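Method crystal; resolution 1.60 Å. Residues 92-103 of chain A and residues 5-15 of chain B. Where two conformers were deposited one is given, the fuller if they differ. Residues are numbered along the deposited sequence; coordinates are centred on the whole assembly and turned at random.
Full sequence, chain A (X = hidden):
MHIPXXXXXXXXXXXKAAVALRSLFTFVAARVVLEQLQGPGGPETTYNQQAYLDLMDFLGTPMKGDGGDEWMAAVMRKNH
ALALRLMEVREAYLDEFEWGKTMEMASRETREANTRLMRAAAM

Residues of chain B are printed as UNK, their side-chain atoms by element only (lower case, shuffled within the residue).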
# COMPACT_ATOMS: atom_id res chain seq x y z
N ALA A 92 -2.96 -4.95 -17.45
CA ALA A 92 -1.99 -6.01 -17.71
C ALA A 92 -1.10 -6.24 -16.50
O ALA A 92 -0.75 -7.37 -16.18
CB ALA A 92 -1.15 -5.70 -18.93
N TYR A 93 -0.80 -5.17 -15.77
CA TYR A 93 0.13 -5.22 -14.64
C TYR A 93 -0.43 -6.08 -13.51
O TYR A 93 0.33 -6.65 -12.74
CB TYR A 93 0.53 -3.82 -14.14
CG TYR A 93 1.64 -3.86 -13.16
CD1 TYR A 93 1.44 -3.51 -11.83
CD2 TYR A 93 2.89 -4.30 -13.54
CE1 TYR A 93 2.47 -3.54 -10.92
CE2 TYR A 93 3.93 -4.38 -12.63
CZ TYR A 93 3.71 -4.01 -11.32
OH TYR A 93 4.74 -4.13 -10.40
N LEU A 94 -1.75 -6.23 -13.45
CA LEU A 94 -2.36 -7.10 -12.45
C LEU A 94 -1.81 -8.50 -12.48
O LEU A 94 -1.72 -9.14 -11.43
CB LEU A 94 -3.88 -7.16 -12.63
CG LEU A 94 -4.64 -5.85 -12.50
CD1 LEU A 94 -6.07 -6.01 -12.94
CD2 LEU A 94 -4.52 -5.37 -11.06
N ASP A 95 -1.48 -8.99 -13.66
CA ASP A 95 -0.99 -10.35 -13.80
C ASP A 95 0.55 -10.44 -13.76
O ASP A 95 1.06 -11.53 -13.61
CB ASP A 95 -1.52 -10.95 -15.07
CG ASP A 95 -3.02 -11.18 -15.01
OD1 ASP A 95 -3.57 -11.37 -13.92
OD2 ASP A 95 -3.62 -11.16 -16.09
N GLU A 96 1.23 -9.30 -13.83
CA GLU A 96 2.69 -9.22 -13.71
C GLU A 96 3.12 -9.10 -12.26
O GLU A 96 4.15 -9.64 -11.83
CB GLU A 96 3.21 -8.00 -14.49
CG GLU A 96 2.85 -8.07 -15.97
CD GLU A 96 3.01 -6.72 -16.66
OE1 GLU A 96 3.95 -5.96 -16.32
OE2 GLU A 96 2.17 -6.43 -17.54
N PHE A 97 2.32 -8.38 -11.48
CA PHE A 97 2.66 -8.07 -10.08
C PHE A 97 2.77 -9.36 -9.29
O PHE A 97 1.93 -10.26 -9.39
CB PHE A 97 1.57 -7.18 -9.48
CG PHE A 97 1.85 -6.68 -8.09
CD1 PHE A 97 2.81 -5.70 -7.86
CD2 PHE A 97 1.09 -7.11 -7.01
CE1 PHE A 97 3.02 -5.20 -6.60
CE2 PHE A 97 1.31 -6.63 -5.76
CZ PHE A 97 2.29 -5.68 -5.53
N GLU A 98 3.82 -9.45 -8.50
CA GLU A 98 4.11 -10.69 -7.75
C GLU A 98 3.39 -10.64 -6.39
O GLU A 98 3.95 -10.29 -5.37
CB GLU A 98 5.61 -10.89 -7.62
CG GLU A 98 6.22 -11.10 -9.00
CD GLU A 98 7.72 -11.19 -9.02
OE1 GLU A 98 8.26 -11.78 -8.11
OE2 GLU A 98 8.36 -10.73 -9.99
N TRP A 99 2.13 -11.03 -6.41
CA TRP A 99 1.25 -10.93 -5.26
C TRP A 99 1.75 -11.73 -4.09
O TRP A 99 1.78 -11.23 -2.97
CB TRP A 99 -0.16 -11.46 -5.64
CG TRP A 99 -0.83 -10.61 -6.66
CD1 TRP A 99 -0.85 -10.81 -8.02
CD2 TRP A 99 -1.60 -9.43 -6.42
NE1 TRP A 99 -1.54 -9.80 -8.63
CE2 TRP A 99 -2.04 -8.96 -7.68
CE3 TRP A 99 -1.95 -8.73 -5.28
CZ2 TRP A 99 -2.80 -7.81 -7.81
CZ3 TRP A 99 -2.72 -7.56 -5.42
CH2 TRP A 99 -3.13 -7.13 -6.67
N GLY A 100 2.10 -12.99 -4.34
CA GLY A 100 2.51 -13.84 -3.24
C GLY A 100 3.78 -13.35 -2.58
O GLY A 100 3.86 -13.32 -1.36
N LYS A 101 4.74 -12.92 -3.39
CA LYS A 101 6.00 -12.41 -2.88
C LYS A 101 5.78 -11.18 -2.00
O LYS A 101 6.42 -11.03 -0.96
CB LYS A 101 6.92 -12.07 -4.07
CG LYS A 101 8.23 -11.42 -3.70
CD LYS A 101 9.04 -11.11 -4.95
CE LYS A 101 9.70 -12.33 -5.52
NZ LYS A 101 10.59 -11.91 -6.65
N THR A 102 4.89 -10.30 -2.42
CA THR A 102 4.62 -9.08 -1.69
C THR A 102 4.16 -9.37 -0.26
O THR A 102 4.67 -8.79 0.71
CB THR A 102 3.57 -8.24 -2.45
OG1 THR A 102 4.09 -7.90 -3.73
CG2 THR A 102 3.25 -6.95 -1.70
N MSE A 103 3.18 -10.26 -0.12
CA MSE A 103 2.64 -10.59 1.22
C MSE A 103 3.67 -11.36 2.03
O MSE A 103 3.83 -11.12 3.22
CB MSE A 103 1.33 -11.34 1.13
CG MSE A 103 0.72 -11.67 2.50
SE MSE A 103 0.24 -10.05 3.51
CE MSE A 103 -0.27 -10.87 5.22
N UNK B 5 9.64 -21.32 -2.69
CA UNK B 5 9.24 -20.26 -3.63
C UNK B 5 10.11 -19.02 -3.44
O UNK B 5 10.50 -18.72 -2.32
c UNK B 5 7.79 -19.90 -3.43
N UNK B 6 10.42 -18.33 -4.53
CA UNK B 6 11.16 -17.05 -4.48
C UNK B 6 10.32 -16.02 -3.73
O UNK B 6 9.23 -15.79 -4.16
o UNK B 6 12.05 -14.61 -7.07
c UNK B 6 12.12 -15.23 -5.99
o UNK B 6 12.73 -14.78 -5.00
c UNK B 6 11.40 -16.59 -5.90
N UNK B 7 10.83 -15.41 -2.65
CA UNK B 7 10.07 -14.38 -1.94
C UNK B 7 10.98 -13.16 -1.67
O UNK B 7 10.79 -12.46 -0.67
c UNK B 7 9.44 -14.89 -0.63
o UNK B 7 10.46 -15.41 0.21
N UNK B 8 11.94 -12.92 -2.55
CA UNK B 8 12.86 -11.79 -2.40
C UNK B 8 12.80 -10.77 -3.54
O UNK B 8 12.50 -11.11 -4.68
c UNK B 8 14.29 -13.82 1.30
c UNK B 8 14.26 -12.36 -2.17
c UNK B 8 14.17 -15.17 1.04
c UNK B 8 14.29 -13.36 -1.06
c UNK B 8 14.32 -12.92 0.25
c UNK B 8 14.13 -14.72 -1.30
c UNK B 8 14.10 -15.63 -0.26
N UNK B 9 13.04 -9.51 -3.19
CA UNK B 9 13.00 -8.43 -4.13
C UNK B 9 13.77 -7.24 -3.59
O UNK B 9 13.70 -6.92 -2.40
c UNK B 9 11.55 -8.00 -4.32
o UNK B 9 11.43 -7.10 -5.38
N UNK B 10 14.51 -6.58 -4.47
CA UNK B 10 15.10 -5.28 -4.13
C UNK B 10 14.12 -4.17 -4.43
O UNK B 10 12.96 -4.33 -4.14
N UNK B 11 14.57 -3.05 -5.02
CA UNK B 11 13.69 -1.90 -5.20
C UNK B 11 12.68 -2.23 -6.29
O UNK B 11 13.04 -2.43 -7.44
c UNK B 11 14.50 -0.66 -5.55
N UNK B 12 11.42 -2.33 -5.92
CA UNK B 12 10.37 -2.76 -6.84
C UNK B 12 9.01 -2.30 -6.31
O UNK B 12 8.89 -1.97 -5.14
o UNK B 12 10.06 -4.79 -5.62
c UNK B 12 10.34 -4.26 -6.91
N UNK B 13 7.99 -2.28 -7.17
CA UNK B 13 6.65 -1.99 -6.65
C UNK B 13 6.22 -2.99 -5.58
O UNK B 13 5.53 -2.63 -4.65
c UNK B 13 8.00 -2.34 -8.64
c UNK B 13 6.70 -1.67 -8.99
c UNK B 13 5.77 -2.09 -7.91
N UNK B 14 6.62 -4.26 -5.72
CA UNK B 14 6.35 -5.26 -4.71
C UNK B 14 6.94 -4.89 -3.35
O UNK B 14 6.27 -5.02 -2.33
o UNK B 14 7.38 -6.06 -7.85
c UNK B 14 6.84 -6.63 -5.15
o UNK B 14 5.88 -7.50 -8.62
c UNK B 14 6.00 -7.24 -6.25
c UNK B 14 6.46 -6.90 -7.67
N UNK B 15 8.19 -4.42 -3.36
CA UNK B 15 8.81 -3.97 -2.10
C UNK B 15 8.07 -2.76 -1.54
O UNK B 15 7.84 -2.66 -0.35
c UNK B 15 12.31 -3.31 -0.81
n UNK B 15 12.60 -4.70 -0.55
c UNK B 15 10.29 -3.70 -2.25
n UNK B 15 12.71 -6.60 0.72
c UNK B 15 12.46 -5.30 0.63
c UNK B 15 10.84 -3.12 -0.97
n UNK B 15 12.04 -4.64 1.70
O HOH W 1 6.34 -7.63 -11.30

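Position 5 of chain B carries a single side-chain carbon, which is out of reach of the chain A stretch; one carbon and nothing beyond it is alanine, B:Ala5. Position 6 has two carbons, the second bearing two oxygens, a short carboxylate. One of these oxygens lies 3.1 Å from A:Lys101 NZ, close enough for a salt bridge, and the residue is B:Asp6. Its other oxygen, OD1, turns back to accept from the backbone N of position 8 at 3.2 Å, which steadies the loop that presents the acid.

At position 7 a single carbon is followed by one oxygen, with no second branch on CB, so the residue is serine. B:Ser7 meets chain A through its backbone, its C lying 3.8 Å from A:Lys101 CG, while its hydroxyl is hydrogen-bonded elsewhere in the structure. Position 8 shows one carbon and then a ring of six carbons without a terminal oxygen: phenylalanine. The CA-to-CB bond of B:Phe8 points away from chain A, yet its backbone O accepts a hydrogen bond of 2.9 Å from A:Lys101 NZ.

Position 9 again has one carbon and one oxygen, and its CB packs 4.0 Å from A:Lys101 CD; this is B:Ser9. Position 10 has no side-chain atoms and is B:Gly10, out of reach of chain A. Position 11, with one carbon, is B:Ala11, also remote.

One carbon and one oxygen at position 12 identify B:Ser12. Its CA-to-CB bond points toward chain A without reaching it; OG instead caps the following helix, accepting from the backbone N of position 15 at 3.0 Å, and lies 2.7 Å from B:Ser9 OG in a second hydrogen bond. At position 13 three carbons close a ring onto the backbone N, and CB lies 3.4 Å from A:Tyr93 OH and 4.4 Å from A:Phe97 CE1; this is B:Pro13, which opens the helix.

Position 14 has an unbranched run of three carbons, the third carrying two oxygens, one carbon longer than B:Asp6. One oxygen accepts from A:Glu98 N at 2.8 Å, nearly in line with the N-H bond. The geometry of a carboxylate and its length give B:Glu14, whose CG also lies 3.6 Å from A:Phe97 CE1 and 3.2 Å from A:Thr102 OG1. Position 15 has three carbons, a nitrogen, and a carbon with two further nitrogens: B:Arg15. Its CA-to-CB bond points away from chain A, and NE donates to B:Ser9 O at 3.1 Å.

The contact thus rests on two polar anchors. A:Lys101 NZ binds B:Asp6 OD2 and B:Phe8 O while also bridging to A:Glu98 OE1 at 2.8 Å. B:Glu14 OE2 accepts hydrogen bonds from A:Glu98 N and from a water, whose oxygen lies 2.7 Å away and which also donates to A:Glu96 O; these donors help it tolerate A:Glu98 OE2, 4.3 Å away. A:Tyr93 and A:Phe97 add apolar packing against B:Pro13.

Chain B, residues 5-15: ADSFSGASPER
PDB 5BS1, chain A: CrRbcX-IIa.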